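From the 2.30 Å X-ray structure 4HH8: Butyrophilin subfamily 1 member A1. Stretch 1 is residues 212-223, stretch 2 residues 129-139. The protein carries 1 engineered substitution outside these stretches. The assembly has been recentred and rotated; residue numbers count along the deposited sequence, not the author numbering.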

# COMPACT_ATOMS: atom_id res chain seq x y z
N GLY A 212 -3.41 8.76 4.60
CA GLY A 212 -3.77 10.04 5.19
C GLY A 212 -3.27 10.11 6.64
O GLY A 212 -4.00 10.55 7.55
N GLN A 213 -2.03 9.66 6.85
CA GLN A 213 -1.41 9.65 8.18
C GLN A 213 0.01 10.23 8.14
O GLN A 213 0.79 9.92 7.23
CB GLN A 213 -1.36 8.24 8.77
CG GLN A 213 -2.73 7.54 8.96
CD GLN A 213 -2.59 6.12 9.51
OE1 GLN A 213 -1.48 5.63 9.72
NE2 GLN A 213 -3.72 5.45 9.75
N GLU A 214 0.37 11.03 9.14
CA GLU A 214 1.69 11.59 9.17
C GLU A 214 2.28 11.56 10.55
O GLU A 214 1.55 11.41 11.55
CB GLU A 214 1.66 13.03 8.68
CG GLU A 214 0.94 14.00 9.59
CD GLU A 214 0.68 15.35 8.89
OE1 GLU A 214 1.05 16.39 9.46
OE2 GLU A 214 0.13 15.36 7.77
N LYS A 215 3.61 11.75 10.60
CA LYS A 215 4.34 11.97 11.84
C LYS A 215 5.19 13.18 11.65
O LYS A 215 5.57 13.49 10.52
CB LYS A 215 5.24 10.79 12.22
CG LYS A 215 4.51 9.50 12.46
CD LYS A 215 5.52 8.42 12.83
CE LYS A 215 4.89 7.05 13.01
NZ LYS A 215 5.92 6.12 13.54
N GLU A 216 5.47 13.88 12.75
CA GLU A 216 6.28 15.07 12.66
C GLU A 216 7.25 15.17 13.80
O GLU A 216 7.14 14.46 14.81
CB GLU A 216 5.42 16.34 12.59
CG GLU A 216 5.01 16.89 13.93
CD GLU A 216 4.07 18.06 13.80
OE1 GLU A 216 3.03 17.92 13.12
OE2 GLU A 216 4.36 19.10 14.41
N VAL A 217 8.23 16.04 13.59
CA VAL A 217 9.24 16.29 14.59
C VAL A 217 9.55 17.77 14.52
O VAL A 217 9.63 18.36 13.44
CB VAL A 217 10.50 15.40 14.39
CG1 VAL A 217 11.23 15.75 13.08
CG2 VAL A 217 11.44 15.48 15.60
N GLU A 218 9.67 18.37 15.69
CA GLU A 218 9.95 19.79 15.79
C GLU A 218 11.37 19.94 16.31
O GLU A 218 11.80 19.16 17.13
CB GLU A 218 8.92 20.42 16.74
CG GLU A 218 8.95 21.93 16.86
CD GLU A 218 7.57 22.50 17.15
OE1 GLU A 218 6.69 21.71 17.58
OE2 GLU A 218 7.35 23.71 16.91
N VAL A 219 12.11 20.91 15.81
CA VAL A 219 13.41 21.21 16.39
C VAL A 219 13.48 22.70 16.75
O VAL A 219 12.55 23.45 16.48
CB VAL A 219 14.58 20.76 15.48
CG1 VAL A 219 14.67 21.63 14.23
CG2 VAL A 219 15.89 20.77 16.26
N SER A 220 14.59 23.11 17.36
CA SER A 220 14.71 24.40 18.00
C SER A 220 15.97 25.06 17.50
O SER A 220 17.04 24.45 17.54
CB SER A 220 14.80 24.20 19.51
OG SER A 220 14.37 25.36 20.18
N ILE A 221 15.86 26.30 17.04
CA ILE A 221 16.98 27.01 16.42
C ILE A 221 17.58 28.06 17.37
O ILE A 221 16.86 28.96 17.82
CB ILE A 221 16.53 27.72 15.11
CG1 ILE A 221 16.01 26.73 14.07
CG2 ILE A 221 17.66 28.60 14.55
CD1 ILE A 221 14.51 26.62 14.05
N PRO A 222 18.90 27.94 17.67
CA PRO A 222 19.74 28.97 18.32
C PRO A 222 19.94 30.26 17.51
O PRO A 222 20.10 30.21 16.28
CB PRO A 222 21.09 28.26 18.51
CG PRO A 222 20.98 26.94 17.79
CD PRO A 222 19.53 26.61 17.80
N ALA A 223 19.98 31.40 18.23
CA ALA A 223 20.10 32.76 17.66
C ALA A 223 20.98 32.89 16.41
O ALA A 223 20.53 33.37 15.36
CB ALA A 223 20.58 33.73 18.73
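Stretch 2 (129-139) ALGSDPHISMK

Packing of residues 129-139 against residues 212-223 of butyrophilin subfamily 1 member A1. Stretch 1 is an extended strand from Gln213 to Ser220, with Gly212 before it at positive phi (63°) and a loop after it. Stretch 2 runs as an extended loop from Ala129 to Pro134 and becomes a strand at His135 that continues past Lys139. The two strands point the same way, their N-to-C directions 26° apart (signed crossing angle -26°), and their axes approach to 7.1 Å. No backbone-to-backbone hydrogen bond joins the stretches; side chains fill the gap, and together they bury 685 Å². The alternation of the strand governs the contact: Gln213, Lys215, Val217 and Val219 direct CA-to-CB toward stretch 2, whereas Glu214, Glu216, Glu218 and Ser220 direct it away.

Gln213 (chi1 m, chi2 t) opens the contact at an exposed edge, its OE1 3.6 Å from CD2 of Leu130; the CA atoms of these two residues are 7.9 Å apart. Lys215 follows with chi1 m and the rest of its chain fully extended (chi2 to chi4 all t), a shape that carries the ammonium group out to the loop. There NZ donates a hydrogen bond to O of Gly131 at 2.9 Å and another to OD1 of Asp133 at 3.2 Å, the latter part of a salt bridge. Asp133 points its CA-to-CB bond sideways, but with chi1 m its carboxylate comes nearer to stretch 1. The aliphatic base of the same lysine lies on the proline, CB of Lys215 being 3.6 Å from CD of Pro134.

At Val217 the backbones draw closest in the register, with its CA 5.9 Å from CA of Pro134. Val217 (chi1 p) sets CB 3.5 Å from O of Pro134, while its CG1 meets CB of Pro134 at 3.8 Å and CG1 of Ile136 at 3.6 Å, so one methyl group bridges two apolar neighbours. Val219, also p, continues the apolar row: its CG1 is 3.9 Å from CD1 of Ile136 and its CG2 4.1 Å from CG of Met138. Ile136 (m, t) thus lies against both valines.

Ser220 directs its CA-to-CB bond away, yet its backbone O lies 3.7 Å from SE of Met138, a selenomethionine. Beyond the strand, the CA-to-CB bond of Pro222 points toward stretch 2 and the residue closes the contact, its CD 3.9 Å from CE of Met138. Ala223, poorly ordered, is out of reach.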

# COMPACT_ATOMS: atom_id res chain seq x y z
N ALA A 129 2.81 1.40 4.11
CA ALA A 129 3.49 1.21 5.38
C ALA A 129 3.75 2.57 5.90
O ALA A 129 4.08 3.49 5.15
CB ALA A 129 4.79 0.48 5.20
N LEU A 130 3.64 2.67 7.20
CA LEU A 130 3.92 3.87 7.91
C LEU A 130 5.29 3.73 8.55
O LEU A 130 5.55 2.73 9.19
CB LEU A 130 2.89 3.94 8.99
CG LEU A 130 2.71 5.23 9.72
CD1 LEU A 130 1.98 6.22 8.82
CD2 LEU A 130 1.81 4.61 10.74
N GLY A 131 6.16 4.72 8.36
CA GLY A 131 7.56 4.60 8.82
C GLY A 131 7.86 5.09 10.21
O GLY A 131 6.94 5.30 11.00
N SER A 132 9.15 5.30 10.49
CA SER A 132 9.65 5.62 11.83
C SER A 132 9.43 7.07 12.18
O SER A 132 9.31 7.91 11.26
CB SER A 132 11.15 5.36 11.89
OG SER A 132 11.83 6.08 10.87
N ASP A 133 9.43 7.37 13.49
CA ASP A 133 9.49 8.74 14.00
C ASP A 133 10.59 9.53 13.31
O ASP A 133 11.77 9.14 13.36
CB ASP A 133 9.75 8.77 15.51
CG ASP A 133 8.55 8.30 16.34
OD1 ASP A 133 7.59 7.72 15.81
OD2 ASP A 133 8.58 8.50 17.57
N PRO A 134 10.22 10.65 12.63
CA PRO A 134 11.23 11.44 11.88
C PRO A 134 12.26 12.06 12.81
O PRO A 134 11.98 12.26 13.98
CB PRO A 134 10.41 12.53 11.19
CG PRO A 134 9.02 12.46 11.80
CD PRO A 134 8.85 11.06 12.34
N HIS A 135 13.42 12.39 12.26
CA HIS A 135 14.47 12.94 13.06
C HIS A 135 15.11 14.08 12.33
O HIS A 135 15.38 13.98 11.13
CB HIS A 135 15.55 11.89 13.33
CG HIS A 135 16.64 12.41 14.21
ND1 HIS A 135 17.83 12.87 13.71
CD2 HIS A 135 16.67 12.62 15.54
CE1 HIS A 135 18.57 13.32 14.71
NE2 HIS A 135 17.88 13.20 15.82
N ILE A 136 15.38 15.15 13.05
CA ILE A 136 16.11 16.26 12.45
C ILE A 136 17.54 16.40 13.00
O ILE A 136 17.74 16.53 14.19
CB ILE A 136 15.34 17.62 12.58
CG1 ILE A 136 14.04 17.59 11.77
CG2 ILE A 136 16.19 18.74 12.07
CD1 ILE A 136 13.05 18.78 12.11
N SER A 137 18.50 16.38 12.09
CA SER A 137 19.89 16.75 12.34
C SER A 137 20.09 18.21 12.08
O SER A 137 19.67 18.70 11.03
CB SER A 137 20.79 16.05 11.31
OG SER A 137 21.27 14.85 11.83
N MSE A 138 20.80 18.88 12.98
CA MSE A 138 21.16 20.27 12.84
C MSE A 138 22.66 20.37 12.62
O MSE A 138 23.44 19.71 13.32
CB MSE A 138 20.88 21.00 14.14
CG MSE A 138 19.46 21.38 14.44
SE MSE A 138 19.44 23.27 14.99
CE MSE A 138 20.84 23.21 16.38
N LYS A 139 23.07 21.20 11.67
CA LYS A 139 24.48 21.48 11.47
C LYS A 139 24.66 22.95 11.13
O LYS A 139 24.20 23.42 10.09
CB LYS A 139 25.07 20.61 10.37
CG LYS A 139 25.49 19.22 10.86
CD LYS A 139 25.73 18.25 9.70
CE LYS A 139 26.22 16.88 10.19
NZ LYS A 139 26.61 16.01 9.03